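PDB 5XYH: CbsA from Xanthomonas oryzae pv. oryzae, which hydrolyses the beta-1,4-glycosidic bonds of cellulose as an exoglucanase, probably releasing cellobiose from chain ends, and serves the rice pathogen as a cell-wall-degrading enzyme. Local coordinates for residues 91-96 with 145-150; 192-197 with 230-235; 260-265 with 329-334; 340-345 with 416-421. All coordinates share one frame; numbering follows the deposited sequence.

Contact 1 (91-96 with 145-150); sequences VIYDMP and IEPDSL
Glu-146 reaches from the end of strand 140-145 to Asp-94 and Met-95, just past strand 86-92. Ile-92 and Ile-145 pair in parallel, their side chains side by side, and the backbone N of Glu-146 gives a weak bond to Ile-92 O. The side chain of Glu-146 then crosses toward residues 92-95. CB faces Ile-92 O, and CG, set beside its own backbone N (chi1 -67°), lies 3.9 Å from Met-95 CE. A second bend at chi2 brings CD to 3.2 Å from Ile-92 O and the carboxylate within reach of the N-H groups of Asp-94 and Met-95. Glu-146 OE2 takes Asp-94 N on its syn lone pair at 2.9 Å, nearly straight at 166°. Glu-146 OE1 is met by Met-95 N at 3.1 Å, from above the carboxylate plane. A carboxylate suits the place, because each of its oxygens takes one of the two neighbouring N-H groups; OE2 also bonds Tyr-119 OH of helix 113-131. Loops that leave the C-terminal ends of the parallel strands, as both of these do, line the active-site side of the distorted alpha/beta barrel in glycoside hydrolase family 6. Pro-147, compact and rigid, fills the next position: its CG lies 3.6 Å from Val-91 CG1, and its CD is 3.8 Å from Tyr-93 CD1. At the edge of the tyrosine ring, CE1 comes to 3.4 Å from Pro-147 O, and the ring's OH bonds Asp-99. Ser-149 OG turns back to donate to Glu-146 O.

Contact 2 (192-197 with 230-235); sequences MDIGHS and FITNTA
Phe-230 overlaps Met-192 along the paired strands, its CD2 lying 3.7 Å from Met-192 CB; Ile-194 adds CG2 at 4.0 Å from Phe-230 CB. These apolar groups suit the layer between sheet and helices, where the phenyl ring also stacks on Phe-282 of helix 271-284. The backbones are joined by Ile-231 N to Met-192 O and by Ile-194 N to Ile-231 O. Beyond the pairing, Gly-195 takes a positive phi (66°), readily open to glycine, and its O accepts Asn-233 N at 3.0 Å. Asp-193 points to the face that carries Ile-231; with CG anti to its backbone N (chi1 -178°) its carboxylate comes nearer to Thr-234. There OD1 accepts Thr-234 OG1 at 2.8 Å, nearly along the C-O axis. OD2 accepts Gly-195 N at 3.2 Å in an Asx turn, the N-H coming from above the carboxylate plane. A water fastens the same corner, donating to Asp-193 OD1 and Gly-195 O and accepting from Thr-234 N. One short carboxylate thus ties together both loops that leave the strands. Strand 188-193, helix 206-218 and strand 229-232 form a beta-alpha-beta unit, and in the distorted barrel of family 6 the loops at this end of the parallel strands form the active-site side.

Contact 3 (260-265 with 329-334); sequences STFYQW and LHRGNW
Arg-331 lays its aliphatic stem over one face of the Phe-262 ring, and these two residues bury the most surface here. The touching atom is CG, 3.7 Å from the ring centroid and 23° off the ring normal, a CH-pi contact; its nearest ring atom is Phe-262 CZ, at 3.4 Å. Phe-262 offers that face because its CG stands anti to the backbone N (chi1 -174°), carrying the ring toward residues 329-334. The arginine chain then bends at chi3 and brings its guanidinium against the edge of Tyr-263. Here the planes are 77° apart: the CD1-CE1 edge of the tyrosine lies over a guanidinium face, with Arg-331 NH1 3.6 Å from Tyr-263 CD1. Arginine suits the place because its methylenes serve the phenyl ring while its charged end still finds acceptors; NH1 donates to Val-268 O. One water joins the two backbones, donating to Phe-262 O at 2.7 Å and accepting from Arg-331 N at 2.9 Å. The same water sits over the centre of the His-330 ring, whose NE2 lies 3.5 Å from Gln-264 OE1, amide and ring planes steeply inclined. ND1 of that ring accepts Gly-332 N, in the ring plane, at 2.9 Å, within the type I turn from His-330 to Asn-333. The centre of the contact is about 19 Å from the centre of the chain; it joins the loop between strand 255-256 and helix 271-284 to the loop between helix 316-323 and strand 347-351, and Val-320 of helix 316-323 packs against Tyr-263.

Contact 4 (340-345 with 416-421); sequences AGIGMP and QLVTNA
Ile-342 and Val-418 lie side by side and point the same way, with Ile-342 CD1 4.1 Å from Val-418 CG2. The isoleucine lies against the end of helix 411-419: its CG1 meets Leu-417 CB at 3.9 Å, and its CB faces Ala-421 CB at the same distance. A branched chain suits this place, since its separate carbons touch Leu-417 and Val-418 of the helix and Ala-421 just after it, and helix 33-42 covers the group through Val-42. On the other flank, Gln-416 has CG anti to its backbone N (chi1 168°) and an extended chain, which carries the amide to Ala-340. Gln-416 NE2 donates to Ala-340 O at 3.1 Å, in the carbonyl plane and on a lone pair, and also to Gln-337 O. Leu-417 CD2 packs on the same carbonyl and lies 4.0 Å from Ala-340 CB. Gly-341, next along the chain, passes close to the helix end, its CA 3.3 Å from Asn-420 O in a nearly straight CA-H...O contact; a CB would collide with that oxygen, which explains the glycine. Ile-342 N gives a straight bond (171°) to Leu-417 O at 2.9 Å. Asn-420 is the first residue to leave helical geometry, and Ala-421 N turns back to Val-418 O. Leu-417 O, in the last turn of the helix, is thus met by a backbone N-H from a distant loop; the contact fastens the last helix of the chain to the loop that leads into strand 347-351.

Overall arrangement
From the N terminus the four contacts follow in series, each closing before the next opens, so that none nests in or crosses another. Contact 1 closes the stretch holding helix 113-131, and contact 2 the one holding helix 206-218; both lie at strand ends of one sheet and touch directly, Pro-147 packing on Asp-193. Contact 3 closes a longer, outer excursion that includes helices 271-284 and 316-323, and meets contact 2 where Ser-197 and His-196 pack on Arg-331. Contact 4, across the chain centre from contact 1, closes the last excursion, which holds strands 347-351 and 354-358, and ties the chain's C-terminal end to the body of the fold.

Contact 1 (91-96 with 145-150)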
loop_
_atom_site.group_PDB
_atom_site.type_symbol
_atom_site.label_atom_id
_atom_site.label_comp_id
_atom_site.label_asym_id
_atom_site.label_seq_id
_atom_site.Cartn_x
_atom_site.Cartn_y
_atom_site.Cartn_z
ATOM N N VAL A 91 -7.053 3.736 5.200
ATOM C CA VAL A 91 -6.789 3.824 3.771
ATOM C C VAL A 91 -8.018 4.464 3.136
ATOM O O VAL A 91 -9.114 3.892 3.165
ATOM C CB VAL A 91 -6.487 2.452 3.167
ATOM C CG1 VAL A 91 -6.046 2.621 1.733
ATOM C CG2 VAL A 91 -5.402 1.747 3.986
ATOM N N ILE A 92 -7.840 5.674 2.617
ATOM C CA ILE A 92 -8.878 6.405 1.896
ATOM C C ILE A 92 -8.865 5.888 0.458
ATOM O O ILE A 92 -7.914 6.139 -0.285
ATOM C CB ILE A 92 -8.625 7.922 1.948
ATOM C CG1 ILE A 92 -8.468 8.412 3.403
ATOM C CG2 ILE A 92 -9.720 8.710 1.179
ATOM C CD1 ILE A 92 -9.671 8.090 4.326
ATOM N N TYR A 93 -9.918 5.162 0.053
ATOM C CA TYR A 93 -9.811 4.347 -1.161
ATOM C C TYR A 93 -11.194 4.154 -1.797
ATOM O O TYR A 93 -11.740 3.054 -1.846
ATOM C CB TYR A 93 -9.160 3.002 -0.820
ATOM C CG TYR A 93 -8.807 2.078 -1.977
ATOM C CD1 TYR A 93 -8.069 2.530 -3.059
ATOM C CD2 TYR A 93 -9.171 0.735 -1.944
ATOM C CE1 TYR A 93 -7.720 1.679 -4.108
ATOM C CE2 TYR A 93 -8.834 -0.119 -2.976
ATOM C CZ TYR A 93 -8.109 0.365 -4.063
ATOM O OH TYR A 93 -7.770 -0.482 -5.100
ATOM N N ASP A 94 -11.775 5.239 -2.324
ATOM C CA ASP A 94 -13.013 5.115 -3.093
ATOM C C ASP A 94 -13.069 6.097 -4.265
ATOM O O ASP A 94 -14.151 6.569 -4.629
ATOM C CB ASP A 94 -14.244 5.310 -2.195
ATOM C CG ASP A 94 -15.487 4.605 -2.746
ATOM O OD1 ASP A 94 -15.342 3.716 -3.618
ATOM O OD2 ASP A 94 -16.604 4.952 -2.313
ATOM N N MET A 95 -11.925 6.399 -4.870
ATOM C CA MET A 95 -11.873 7.309 -6.008
ATOM C C MET A 95 -12.904 6.920 -7.072
ATOM O O MET A 95 -13.060 5.733 -7.381
ATOM C CB MET A 95 -10.473 7.297 -6.627
ATOM C CG MET A 95 -10.298 8.316 -7.736
ATOM S SD MET A 95 -10.229 10.008 -7.101
ATOM C CE MET A 95 -8.549 10.030 -6.473
ATOM N N PRO A 96 -13.619 7.884 -7.654
ATOM C CA PRO A 96 -14.361 7.608 -8.891
ATOM C C PRO A 96 -13.439 7.016 -9.952
ATOM O O PRO A 96 -12.300 7.444 -10.112
ATOM C CB PRO A 96 -14.882 8.988 -9.312
ATOM C CG PRO A 96 -14.857 9.823 -8.054
ATOM C CD PRO A 96 -13.699 9.302 -7.250
ATOM N N ILE A 145 -3.647 8.045 1.399
ATOM C CA ILE A 145 -4.536 8.775 0.498
ATOM C C ILE A 145 -4.561 8.099 -0.876
ATOM O O ILE A 145 -3.592 8.181 -1.640
ATOM C CB ILE A 145 -4.123 10.244 0.375
ATOM C CG1 ILE A 145 -4.212 10.940 1.743
ATOM C CG2 ILE A 145 -5.003 10.941 -0.672
ATOM C CD1 ILE A 145 -5.628 11.046 2.308
ATOM N N GLU A 146 -5.691 7.450 -1.188
ATOM C CA GLU A 146 -6.092 6.858 -2.467
ATOM C C GLU A 146 -4.960 6.128 -3.178
ATOM O O GLU A 146 -4.419 6.624 -4.179
ATOM C CB GLU A 146 -6.699 7.931 -3.376
ATOM C CG GLU A 146 -8.046 8.495 -2.871
ATOM C CD GLU A 146 -9.185 7.482 -2.905
ATOM O OE1 GLU A 146 -9.056 6.441 -3.600
ATOM O OE2 GLU A 146 -10.217 7.739 -2.232
ATOM N N PRO A 147 -4.610 4.931 -2.711
ATOM C CA PRO A 147 -3.652 4.102 -3.448
ATOM C C PRO A 147 -4.127 3.835 -4.869
ATOM O O PRO A 147 -5.325 3.848 -5.165
ATOM C CB PRO A 147 -3.596 2.803 -2.635
ATOM C CG PRO A 147 -4.195 3.103 -1.328
ATOM C CD PRO A 147 -5.101 4.277 -1.486
ATOM N N ASP A 148 -3.155 3.618 -5.748
ATOM C CA ASP A 148 -3.397 3.208 -7.125
ATOM C C ASP A 148 -4.157 4.273 -7.909
ATOM O O ASP A 148 -4.989 3.962 -8.762
ATOM C CB ASP A 148 -4.137 1.870 -7.164
ATOM C CG ASP A 148 -4.022 1.188 -8.503
ATOM O OD1 ASP A 148 -3.016 1.419 -9.222
ATOM O OD2 ASP A 148 -4.953 0.429 -8.836
ATOM N N SER A 149 -3.919 5.552 -7.618
ATOM C CA SER A 149 -4.641 6.602 -8.319
ATOM C C SER A 149 -3.655 7.398 -9.151
ATOM O O SER A 149 -3.407 7.041 -10.322
ATOM C CB SER A 149 -5.424 7.481 -7.333
ATOM O OG SER A 149 -4.561 8.160 -6.444
ATOM N N LEU A 150 -3.061 8.464 -8.607
ATOM C CA LEU A 150 -2.272 9.413 -9.385
ATOM C C LEU A 150 -1.157 8.796 -10.229
ATOM O O LEU A 150 -1.003 9.225 -11.387
ATOM C CB LEU A 150 -1.686 10.475 -8.443
ATOM C CG LEU A 150 -2.700 11.415 -7.793
ATOM C CD1 LEU A 150 -2.001 12.548 -7.041
ATOM C CD2 LEU A 150 -3.627 11.980 -8.850
#

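Contact 2 (192-197 with 230-235)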
loop_
_atom_site.group_PDB
_atom_site.type_symbol
_atom_site.label_atom_id
_atom_site.label_comp_id
_atom_site.label_asym_id
_atom_site.label_seq_id
_atom_site.Cartn_x
_atom_site.Cartn_y
_atom_site.Cartn_z
ATOM N N MET A 192 0.376 10.804 1.010
ATOM C CA MET A 192 0.020 10.567 -0.381
ATOM C C MET A 192 0.618 9.246 -0.872
ATOM O O MET A 192 1.838 9.055 -0.822
ATOM C CB MET A 192 0.536 11.723 -1.240
ATOM C CG MET A 192 -0.096 13.067 -0.963
ATOM S SD MET A 192 -1.830 13.082 -1.393
ATOM C CE MET A 192 -1.744 12.800 -3.155
ATOM N N ASP A 193 -0.226 8.345 -1.374
ATOM C CA ASP A 193 0.274 7.126 -1.994
ATOM C C ASP A 193 1.024 7.475 -3.269
ATOM O O ASP A 193 0.541 8.264 -4.084
ATOM C CB ASP A 193 -0.866 6.169 -2.326
ATOM C CG ASP A 193 -0.359 4.862 -2.923
ATOM O OD1 ASP A 193 -0.048 3.943 -2.133
ATOM O OD2 ASP A 193 -0.237 4.770 -4.170
ATOM N N ILE A 194 2.195 6.879 -3.463
ATOM C CA ILE A 194 2.954 7.204 -4.669
ATOM C C ILE A 194 3.589 5.939 -5.250
ATOM O O ILE A 194 4.759 5.928 -5.654
ATOM C CB ILE A 194 3.968 8.341 -4.376
ATOM C CG1 ILE A 194 4.533 8.962 -5.664
ATOM C CG2 ILE A 194 5.073 7.919 -3.394
ATOM C CD1 ILE A 194 5.186 10.309 -5.414
ATOM N N GLY A 195 2.797 4.859 -5.312
ATOM C CA GLY A 195 3.202 3.658 -6.021
ATOM C C GLY A 195 4.393 2.963 -5.375
ATOM O O GLY A 195 4.646 3.094 -4.176
ATOM N N HIS A 196 5.151 2.218 -6.193
ATOM C CA HIS A 196 6.189 1.353 -5.630
ATOM C C HIS A 196 7.298 0.947 -6.598
ATOM O O HIS A 196 8.392 0.579 -6.164
ATOM C CB HIS A 196 5.550 0.068 -5.119
ATOM C CG HIS A 196 5.174 -0.866 -6.224
ATOM N ND1 HIS A 196 6.005 -1.881 -6.655
ATOM C CD2 HIS A 196 4.088 -0.898 -7.032
ATOM C CE1 HIS A 196 5.427 -2.522 -7.658
ATOM N NE2 HIS A 196 4.267 -1.943 -7.908
ATOM N N SER A 197 7.007 0.930 -7.899
ATOM C CA SER A 197 7.890 0.249 -8.846
ATOM C C SER A 197 9.173 1.028 -9.102
ATOM O O SER A 197 10.199 0.440 -9.468
ATOM C CB SER A 197 7.170 0.042 -10.167
ATOM O OG SER A 197 6.962 1.300 -10.781
ATOM N N PHE A 230 4.485 11.033 2.116
ATOM C CA PHE A 230 4.174 10.097 1.049
ATOM C C PHE A 230 4.295 8.679 1.581
ATOM O O PHE A 230 4.964 8.443 2.588
ATOM C CB PHE A 230 5.119 10.295 -0.134
ATOM C CG PHE A 230 5.066 11.677 -0.719
ATOM C CD1 PHE A 230 5.876 12.688 -0.228
ATOM C CD2 PHE A 230 4.212 11.958 -1.767
ATOM C CE1 PHE A 230 5.831 13.962 -0.765
ATOM C CE2 PHE A 230 4.153 13.221 -2.311
ATOM C CZ PHE A 230 4.974 14.230 -1.810
ATOM N N ILE A 231 3.659 7.720 0.897
ATOM C CA ILE A 231 3.826 6.308 1.231
ATOM C C ILE A 231 4.069 5.511 -0.043
ATOM O O ILE A 231 3.383 5.710 -1.048
ATOM C CB ILE A 231 2.617 5.724 2.008
ATOM C CG1 ILE A 231 2.827 4.228 2.254
ATOM C CG2 ILE A 231 1.285 5.973 1.292
ATOM C CD1 ILE A 231 1.802 3.579 3.173
ATOM N N THR A 232 5.034 4.596 0.008
ATOM C CA THR A 232 5.324 3.674 -1.082
ATOM C C THR A 232 4.997 2.239 -0.668
ATOM O O THR A 232 4.872 1.922 0.522
ATOM C CB THR A 232 6.796 3.760 -1.506
ATOM O OG1 THR A 232 7.616 3.052 -0.563
ATOM C CG2 THR A 232 7.257 5.224 -1.601
ATOM N N ASN A 233 4.841 1.373 -1.672
ATOM C CA ASN A 233 4.691 -0.078 -1.526
ATOM C C ASN A 233 3.337 -0.504 -0.979
ATOM O O ASN A 233 3.179 -1.690 -0.633
ATOM C CB ASN A 233 5.785 -0.700 -0.646
ATOM C CG ASN A 233 6.225 -2.073 -1.155
ATOM O OD1 ASN A 233 6.300 -2.295 -2.364
ATOM N ND2 ASN A 233 6.547 -2.984 -0.232
ATOM N N THR A 234 2.353 0.400 -0.919
ATOM C CA THR A 234 1.043 0.061 -0.373
ATOM C C THR A 234 0.482 -1.164 -1.075
ATOM O O THR A 234 0.307 -1.163 -2.297
ATOM C CB THR A 234 0.072 1.231 -0.526
ATOM O OG1 THR A 234 0.587 2.388 0.155
ATOM C CG2 THR A 234 -1.269 0.860 0.097
ATOM N N ALA A 235 0.232 -2.214 -0.298
ATOM C CA ALA A 235 -0.334 -3.464 -0.789
ATOM C C ALA A 235 0.562 -4.162 -1.807
ATOM O O ALA A 235 0.109 -5.097 -2.483
ATOM C CB ALA A 235 -1.731 -3.236 -1.393
HETATM O O HOH W 1 2.125 2.490 -2.911
#

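Contact 3 (260-265 with 329-334)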
loop_
_atom_site.group_PDB
_atom_site.type_symbol
_atom_site.label_atom_id
_atom_site.label_comp_id
_atom_site.label_asym_id
_atom_site.label_seq_id
_atom_site.Cartn_x
_atom_site.Cartn_y
_atom_site.Cartn_z
ATOM N N SER A 260 19.255 -6.065 -16.566
ATOM C CA SER A 260 18.771 -7.440 -16.554
ATOM C C SER A 260 17.294 -7.483 -16.928
ATOM O O SER A 260 16.569 -6.482 -16.836
ATOM C CB SER A 260 18.954 -8.062 -15.171
ATOM O OG SER A 260 18.289 -7.256 -14.206
ATOM N N THR A 261 16.840 -8.684 -17.317
ATOM C CA THR A 261 15.431 -8.886 -17.645
ATOM C C THR A 261 14.526 -8.440 -16.504
ATOM O O THR A 261 13.534 -7.745 -16.727
ATOM C CB THR A 261 15.163 -10.357 -17.975
ATOM O OG1 THR A 261 15.843 -10.717 -19.190
ATOM C CG2 THR A 261 13.682 -10.579 -18.161
ATOM N N PHE A 262 14.881 -8.795 -15.269
ATOM C CA PHE A 262 14.006 -8.515 -14.133
ATOM C C PHE A 262 13.804 -7.021 -13.915
ATOM O O PHE A 262 12.714 -6.592 -13.518
ATOM C CB PHE A 262 14.563 -9.160 -12.866
ATOM C CG PHE A 262 13.647 -9.049 -11.672
ATOM C CD1 PHE A 262 12.437 -9.739 -11.640
ATOM C CD2 PHE A 262 14.005 -8.267 -10.573
ATOM C CE1 PHE A 262 11.583 -9.648 -10.529
ATOM C CE2 PHE A 262 13.170 -8.160 -9.458
ATOM C CZ PHE A 262 11.959 -8.857 -9.432
ATOM N N TYR A 263 14.841 -6.206 -14.139
ATOM C CA TYR A 263 14.693 -4.782 -13.865
ATOM C C TYR A 263 14.407 -3.954 -15.110
ATOM O O TYR A 263 13.863 -2.853 -14.978
ATOM C CB TYR A 263 15.934 -4.235 -13.128
ATOM C CG TYR A 263 16.069 -4.784 -11.723
ATOM C CD1 TYR A 263 15.088 -4.541 -10.760
ATOM C CD2 TYR A 263 17.148 -5.577 -11.370
ATOM C CE1 TYR A 263 15.191 -5.069 -9.481
ATOM C CE2 TYR A 263 17.259 -6.114 -10.087
ATOM C CZ TYR A 263 16.284 -5.852 -9.145
ATOM O OH TYR A 263 16.399 -6.382 -7.864
ATOM N N GLN A 264 14.719 -4.463 -16.304
ATOM C CA GLN A 264 14.362 -3.821 -17.573
ATOM C C GLN A 264 14.782 -2.356 -17.615
ATOM O O GLN A 264 13.993 -1.486 -17.984
ATOM C CB GLN A 264 12.863 -3.877 -17.870
ATOM C CG GLN A 264 12.058 -5.104 -17.615
ATOM C CD GLN A 264 10.638 -4.860 -18.117
ATOM O OE1 GLN A 264 9.714 -4.577 -17.327
ATOM N NE2 GLN A 264 10.473 -4.882 -19.447
ATOM N N TRP A 265 16.009 -2.079 -17.200
ATOM C CA TRP A 265 16.611 -0.750 -17.255
ATOM C C TRP A 265 16.090 0.181 -16.163
ATOM O O TRP A 265 16.276 1.404 -16.249
ATOM C CB TRP A 265 16.421 -0.091 -18.630
ATOM C CG TRP A 265 17.076 -0.809 -19.773
ATOM C CD1 TRP A 265 17.272 -2.155 -19.913
ATOM C CD2 TRP A 265 17.592 -0.204 -20.958
ATOM N NE1 TRP A 265 17.896 -2.424 -21.110
ATOM C CE2 TRP A 265 18.107 -1.239 -21.767
ATOM C CE3 TRP A 265 17.670 1.118 -21.415
ATOM C CZ2 TRP A 265 18.695 -0.992 -23.012
ATOM C CZ3 TRP A 265 18.259 1.362 -22.656
ATOM C CH2 TRP A 265 18.763 0.309 -23.435
ATOM N N LEU A 329 8.064 -13.416 -10.863
ATOM C CA LEU A 329 8.323 -13.635 -12.283
ATOM C C LEU A 329 8.518 -12.315 -13.027
ATOM O O LEU A 329 9.209 -12.273 -14.060
ATOM C CB LEU A 329 7.173 -14.437 -12.906
ATOM C CG LEU A 329 6.880 -15.779 -12.223
ATOM C CD1 LEU A 329 5.614 -16.397 -12.792
ATOM C CD2 LEU A 329 8.070 -16.721 -12.399
ATOM N N HIS A 330 7.933 -11.236 -12.508
ATOM C CA HIS A 330 7.928 -9.928 -13.138
ATOM C C HIS A 330 7.522 -8.935 -12.066
ATOM O O HIS A 330 6.619 -9.218 -11.277
ATOM C CB HIS A 330 6.940 -9.882 -14.314
ATOM C CG HIS A 330 7.120 -8.706 -15.220
ATOM N ND1 HIS A 330 6.698 -7.438 -14.887
ATOM C CD2 HIS A 330 7.673 -8.608 -16.450
ATOM C CE1 HIS A 330 6.996 -6.603 -15.864
ATOM N NE2 HIS A 330 7.590 -7.288 -16.825
ATOM N N ARG A 331 8.185 -7.778 -12.028
ATOM C CA ARG A 331 7.844 -6.803 -10.995
ATOM C C ARG A 331 6.421 -6.259 -11.141
ATOM O O ARG A 331 5.906 -5.651 -10.199
ATOM C CB ARG A 331 8.891 -5.666 -10.998
ATOM C CG ARG A 331 10.329 -6.186 -10.836
ATOM C CD ARG A 331 11.345 -5.071 -10.736
ATOM N NE ARG A 331 11.348 -4.511 -9.395
ATOM C CZ ARG A 331 11.750 -3.278 -9.097
ATOM N NH1 ARG A 331 12.198 -2.463 -10.043
ATOM N NH2 ARG A 331 11.706 -2.863 -7.841
ATOM N N GLY A 332 5.763 -6.485 -12.276
ATOM C CA GLY A 332 4.388 -6.047 -12.453
ATOM C C GLY A 332 3.332 -6.944 -11.835
ATOM O O GLY A 332 2.151 -6.579 -11.844
ATOM N N ASN A 333 3.730 -8.098 -11.301
ATOM C CA ASN A 333 2.798 -9.054 -10.703
ATOM C C ASN A 333 2.476 -8.631 -9.270
ATOM O O ASN A 333 3.329 -8.710 -8.378
ATOM C CB ASN A 333 3.393 -10.455 -10.725
ATOM C CG ASN A 333 3.508 -11.014 -12.126
ATOM O OD1 ASN A 333 2.911 -10.497 -13.070
ATOM N ND2 ASN A 333 4.266 -12.081 -12.266
ATOM N N TRP A 334 1.226 -8.238 -9.034
ATOM C CA TRP A 334 0.836 -7.630 -7.778
ATOM C C TRP A 334 -0.119 -8.462 -6.937
ATOM O O TRP A 334 -0.409 -8.070 -5.805
ATOM C CB TRP A 334 0.168 -6.283 -8.051
ATOM C CG TRP A 334 -1.008 -6.396 -9.011
ATOM C CD1 TRP A 334 -0.966 -6.288 -10.369
ATOM C CD2 TRP A 334 -2.386 -6.635 -8.671
ATOM N NE1 TRP A 334 -2.230 -6.438 -10.900
ATOM C CE2 TRP A 334 -3.119 -6.648 -9.878
ATOM C CE3 TRP A 334 -3.072 -6.824 -7.462
ATOM C CZ2 TRP A 334 -4.497 -6.848 -9.912
ATOM C CZ3 TRP A 334 -4.446 -7.030 -7.497
ATOM C CH2 TRP A 334 -5.144 -7.033 -8.713
HETATM O O HOH W 2 10.099 -7.214 -14.078
HETATM O O HOH W 3 11.564 -2.761 -13.281
#

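Contact 4 (340-345 with 416-421)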
loop_
_atom_site.group_PDB
_atom_site.type_symbol
_atom_site.label_atom_id
_atom_site.label_comp_id
_atom_site.label_asym_id
_atom_site.label_seq_id
_atom_site.Cartn_x
_atom_site.Cartn_y
_atom_site.Cartn_z
ATOM N N ALA A 340 6.094 -14.869 -1.246
ATOM C CA ALA A 340 6.248 -13.647 -0.473
ATOM C C ALA A 340 6.179 -13.941 1.020
ATOM O O ALA A 340 5.550 -14.908 1.456
ATOM C CB ALA A 340 5.165 -12.635 -0.849
ATOM N N GLY A 341 6.848 -13.092 1.805
ATOM C CA GLY A 341 6.781 -13.182 3.243
ATOM C C GLY A 341 6.509 -11.838 3.893
ATOM O O GLY A 341 6.697 -10.777 3.297
ATOM N N ILE A 342 6.046 -11.907 5.145
ATOM C CA ILE A 342 5.873 -10.696 5.948
ATOM C C ILE A 342 7.202 -9.966 6.077
ATOM O O ILE A 342 8.264 -10.589 6.202
ATOM C CB ILE A 342 5.306 -11.057 7.330
ATOM C CG1 ILE A 342 3.868 -11.573 7.178
ATOM C CG2 ILE A 342 5.390 -9.856 8.281
ATOM C CD1 ILE A 342 3.144 -11.819 8.469
ATOM N N GLY A 343 7.162 -8.639 6.009
ATOM C CA GLY A 343 8.376 -7.842 6.137
ATOM C C GLY A 343 8.555 -7.264 7.527
ATOM O O GLY A 343 8.115 -7.842 8.529
ATOM N N MET A 344 9.210 -6.113 7.593
ATOM C CA MET A 344 9.457 -5.478 8.883
ATOM C C MET A 344 8.136 -5.233 9.610
ATOM O O MET A 344 7.170 -4.744 8.997
ATOM C CB MET A 344 10.198 -4.142 8.717
ATOM C CG MET A 344 11.705 -4.240 8.460
ATOM S SD MET A 344 12.653 -4.939 9.848
ATOM C CE MET A 344 12.365 -3.728 11.148
ATOM N N PRO A 345 8.054 -5.547 10.900
ATOM C CA PRO A 345 6.888 -5.154 11.707
ATOM C C PRO A 345 6.712 -3.646 11.700
ATOM O O PRO A 345 7.669 -2.903 11.437
ATOM C CB PRO A 345 7.249 -5.656 13.118
ATOM C CG PRO A 345 8.358 -6.652 12.914
ATOM C CD PRO A 345 9.111 -6.174 11.708
ATOM N N GLN A 416 1.810 -19.008 4.256
ATOM C CA GLN A 416 3.019 -18.763 3.477
ATOM C C GLN A 416 3.708 -17.470 3.926
ATOM O O GLN A 416 4.921 -17.447 4.161
ATOM C CB GLN A 416 2.666 -18.720 1.983
ATOM C CG GLN A 416 3.765 -18.182 1.078
ATOM C CD GLN A 416 3.223 -17.563 -0.227
ATOM O OE1 GLN A 416 2.582 -18.241 -1.035
ATOM N NE2 GLN A 416 3.479 -16.272 -0.419
ATOM N N LEU A 417 2.934 -16.391 4.090
ATOM C CA LEU A 417 3.509 -15.105 4.480
ATOM C C LEU A 417 4.207 -15.174 5.835
ATOM O O LEU A 417 5.288 -14.590 6.014
ATOM C CB LEU A 417 2.421 -14.036 4.503
ATOM C CG LEU A 417 1.963 -13.562 3.123
ATOM C CD1 LEU A 417 0.657 -12.792 3.276
ATOM C CD2 LEU A 417 3.041 -12.687 2.488
ATOM N N VAL A 418 3.597 -15.859 6.809
ATOM C CA VAL A 418 4.215 -16.001 8.128
ATOM C C VAL A 418 5.476 -16.854 8.042
ATOM O O VAL A 418 6.525 -16.500 8.600
ATOM C CB VAL A 418 3.208 -16.601 9.123
ATOM C CG1 VAL A 418 3.886 -16.946 10.436
ATOM C CG2 VAL A 418 2.071 -15.639 9.339
ATOM N N THR A 419 5.388 -17.992 7.344
ATOM C CA THR A 419 6.526 -18.893 7.203
ATOM C C THR A 419 7.716 -18.195 6.564
ATOM O O THR A 419 8.870 -18.457 6.922
ATOM C CB THR A 419 6.104 -20.109 6.373
ATOM O OG1 THR A 419 4.982 -20.733 7.001
ATOM C CG2 THR A 419 7.240 -21.121 6.235
ATOM N N ASN A 420 7.457 -17.300 5.613
ATOM C CA ASN A 420 8.515 -16.679 4.834
ATOM C C ASN A 420 8.863 -15.283 5.344
ATOM O O ASN A 420 9.439 -14.476 4.602
ATOM C CB ASN A 420 8.116 -16.645 3.359
ATOM C CG ASN A 420 8.161 -18.011 2.714
ATOM O OD1 ASN A 420 8.500 -19.009 3.355
ATOM N ND2 ASN A 420 7.820 -18.068 1.430
ATOM N N ALA A 421 8.546 -14.991 6.603
ATOM C CA ALA A 421 8.735 -13.649 7.124
ATOM C C ALA A 421 10.216 -13.296 7.164
ATOM O O ALA A 421 11.071 -14.145 7.432
ATOM C CB ALA A 421 8.124 -13.537 8.518
#